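Local coordinates for uroporphyrinogen III synthase (Thermus thermophilus, PDB 1WCW), which probably catalyses the ring closure of the linear tetrapyrrole hydroxymethylbilane, with inversion of its last pyrrole, to give uroporphyrinogen III, at residues A186-A191 / K217-G222. Sequence-based numbering, arbitrary orientation.
Sequences ALAFVA and KALAVG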
ATOM      1  N   ALA A 186     -18.287 -10.502   5.243  1.00  8.20           N
ATOM      2  CA  ALA A 186     -16.862 -10.260   5.471  1.00  8.51           C
ATOM      3  C   ALA A 186     -16.340  -9.314   4.425  1.00  7.18           C
ATOM      4  O   ALA A 186     -16.958  -9.212   3.319  1.00  8.27           O
ATOM      5  CB  ALA A 186     -16.085 -11.562   5.436  1.00 10.65           C
ATOM      6  N   LEU A 187     -15.241  -8.604   4.739  1.00  7.12           N
ATOM      7  CA  LEU A 187     -14.648  -7.661   3.811  1.00  6.33           C
ATOM      8  C   LEU A 187     -13.172  -7.899   3.820  1.00  6.04           C
ATOM      9  O   LEU A 187     -12.548  -7.832   4.891  1.00  6.77           O
ATOM     10  CB  LEU A 187     -14.976  -6.214   4.224  1.00  6.94           C
ATOM     11  CG  LEU A 187     -14.169  -5.166   3.494  1.00  6.48           C
ATOM     12  CD1 LEU A 187     -14.439  -5.130   2.020  1.00  7.94           C
ATOM     13  CD2 LEU A 187     -14.600  -3.761   4.111  1.00  9.84           C
ATOM     14  N   ALA A 188     -12.594  -8.118   2.638  1.00  7.06           N
ATOM     15  CA  ALA A 188     -11.161  -8.366   2.511  1.00  7.30           C
ATOM     16  C   ALA A 188     -10.418  -7.125   2.040  1.00  6.22           C
ATOM     17  O   ALA A 188     -10.780  -6.526   1.033  1.00  7.06           O
ATOM     18  CB  ALA A 188     -10.980  -9.513   1.533  1.00  8.30           C
ATOM     19  N   PHE A 189      -9.334  -6.823   2.768  1.00  7.29           N
ATOM     20  CA  PHE A 189      -8.404  -5.728   2.437  1.00  7.14           C
ATOM     21  C   PHE A 189      -7.073  -6.365   2.093  1.00  8.22           C
ATOM     22  O   PHE A 189      -6.574  -7.219   2.820  1.00  8.94           O
ATOM     23  CB  PHE A 189      -8.193  -4.805   3.645  1.00  8.60           C
ATOM     24  CG  PHE A 189      -9.446  -4.155   4.147  1.00  6.24           C
ATOM     25  CD1 PHE A 189     -10.215  -4.717   5.108  1.00  8.06           C
ATOM     26  CD2 PHE A 189      -9.748  -2.886   3.690  1.00  9.54           C
ATOM     27  CE1 PHE A 189     -11.330  -4.017   5.645  1.00  8.09           C
ATOM     28  CE2 PHE A 189     -10.856  -2.185   4.234  1.00  8.10           C
ATOM     29  CZ  PHE A 189     -11.605  -2.755   5.187  1.00  8.27           C
ATOM     30  N   VAL A 190      -6.498  -5.918   0.992  1.00  9.18           N
ATOM     31  CA  VAL A 190      -5.192  -6.445   0.606  1.00 11.02           C
ATOM     32  C   VAL A 190      -4.057  -5.464   0.716  1.00 11.55           C
ATOM     33  O   VAL A 190      -2.903  -5.822   0.513  1.00 16.49           O
ATOM     34  CB  VAL A 190      -5.160  -7.095  -0.793  1.00 15.31           C
ATOM     35  CG1 VAL A 190      -6.156  -8.295  -0.785  1.00 17.08           C
ATOM     36  CG2 VAL A 190      -5.525  -6.109  -1.805  1.00 17.13           C
ATOM     37  N   ALA A 191      -4.345  -4.255   1.141  1.00  9.84           N
ATOM     38  CA  ALA A 191      -3.276  -3.279   1.349  1.00  9.92           C
ATOM     39  C   ALA A 191      -3.746  -2.303   2.407  1.00  8.98           C
ATOM     40  O   ALA A 191      -4.927  -1.931   2.452  1.00  8.85           O
ATOM     41  CB  ALA A 191      -3.018  -2.488   0.018  1.00 12.21           C
ATOM     42  N   LYS A 217     -17.046  -9.322   9.226  1.00  8.27           N
ATOM     43  CA  LYS A 217     -15.673  -9.713   9.641  1.00  8.44           C
ATOM     44  C   LYS A 217     -14.641  -9.074   8.704  1.00  9.38           C
ATOM     45  O   LYS A 217     -14.693  -9.298   7.489  1.00  9.69           O
ATOM     46  CB  LYS A 217     -15.612 -11.224   9.640  1.00 10.42           C
ATOM     47  CG  LYS A 217     -16.484 -11.807  10.780  1.00 12.70           C
ATOM     48  CD  LYS A 217     -16.551 -13.290  10.666  1.00 16.45           C
ATOM     49  CE  LYS A 217     -17.361 -13.890  11.840  1.00 14.02           C
ATOM     50  NZ  LYS A 217     -18.756 -13.436  11.873  1.00 21.07           N
ATOM     51  N   ALA A 218     -13.672  -8.361   9.287  1.00  8.88           N
ATOM     52  CA  ALA A 218     -12.632  -7.763   8.488  1.00  7.76           C
ATOM     53  C   ALA A 218     -11.514  -8.743   8.276  1.00  7.54           C
ATOM     54  O   ALA A 218     -11.042  -9.386   9.261  1.00  9.38           O
ATOM     55  CB  ALA A 218     -12.132  -6.518   9.156  1.00  9.62           C
ATOM     56  N   LEU A 219     -11.088  -8.931   7.041  1.00  7.83           N
ATOM     57  CA  LEU A 219     -10.033  -9.864   6.705  1.00  7.47           C
ATOM     58  C   LEU A 219      -8.890  -9.058   6.153  1.00  7.84           C
ATOM     59  O   LEU A 219      -9.110  -8.129   5.369  1.00  9.07           O
ATOM     60  CB  LEU A 219     -10.467 -10.896   5.624  1.00  8.34           C
ATOM     61  CG  LEU A 219     -11.876 -11.463   5.860  1.00  8.15           C
ATOM     62  CD1 LEU A 219     -12.261 -12.368   4.708  1.00 10.48           C
ATOM     63  CD2 LEU A 219     -11.973 -12.202   7.145  1.00 10.56           C
ATOM     64  N   ALA A 220      -7.653  -9.412   6.553  1.00  8.14           N
ATOM     65  CA  ALA A 220      -6.482  -8.630   6.090  1.00  8.38           C
ATOM     66  C   ALA A 220      -5.430  -9.506   5.441  1.00  8.26           C
ATOM     67  O   ALA A 220      -5.116 -10.540   6.065  1.00 10.35           O
ATOM     68  CB  ALA A 220      -5.828  -7.867   7.283  1.00  9.59           C
ATOM     69  N   VAL A 221      -4.940  -9.103   4.307  1.00  9.42           N
ATOM     70  CA  VAL A 221      -3.787  -9.797   3.696  1.00 12.21           C
ATOM     71  C   VAL A 221      -2.599  -8.931   4.079  1.00 14.66           C
ATOM     72  O   VAL A 221      -2.460  -7.793   3.577  1.00 18.45           O
ATOM     73  CB  VAL A 221      -3.883  -9.819   2.174  1.00 12.20           C
ATOM     74  CG1 VAL A 221      -2.593 -10.479   1.567  1.00 16.16           C
ATOM     75  CG2 VAL A 221      -5.080 -10.613   1.754  1.00 15.59           C
ATOM     76  N   GLY A 222      -1.789  -9.443   5.012  1.00 14.26           N
ATOM     77  CA  GLY A 222      -0.557  -8.765   5.426  1.00 15.70           C
ATOM     78  C   GLY A 222      -0.665  -8.157   6.820  1.00 15.22           C
ATOM     79  O   GLY A 222      -1.750  -7.604   7.227  1.00 12.46           O
TER
HETATM   80  O   HOH W   1      -0.971  -6.867   1.531  1.00 37.94           O
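A186 opens a parallel pairing with K217 in the five-stranded sheet of one of the two alpha/beta domains of this HemD-type synthase, where 186-189 lies between strand 10-13 and strand 217-221. The CA of A186 comes within 3.1 Å of K217 O, an oxygen that also accepts the N-H of L187, and the CB of A186 meets CD1 of L219 on the face covered by F252 of helix 245-260. L187 engages the partner strand through both backbone polar groups, its O taking the N-H of L219 at 2.8 Å. The backbone of A188 bonds the other way, to A12 and A14, while its CB lies 4.3 Å from CB of L219. F189 continues the ladder: its N binds L219 O and its O receives V221 N, the latter bond nearly in line with the carbonyl (170° at the oxygen). With CG anti to the carbonyl carbon (chi1 -60°), the F189 ring leans back along the strand; L219 O lies in the ring plane, 3.6 Å from CD1, and CE1 approaches A218 CB. Helix 192-201, from the connection between the two strands, and helix 223-231, which follows the second, cover this side, while helix 245-260 covers the other, a doubly wound arrangement. V190, just past its strand, lies beside V221, the last residue of strand 217-221, with CG1 of V190 touching CG2 of V221 at 3.6 Å.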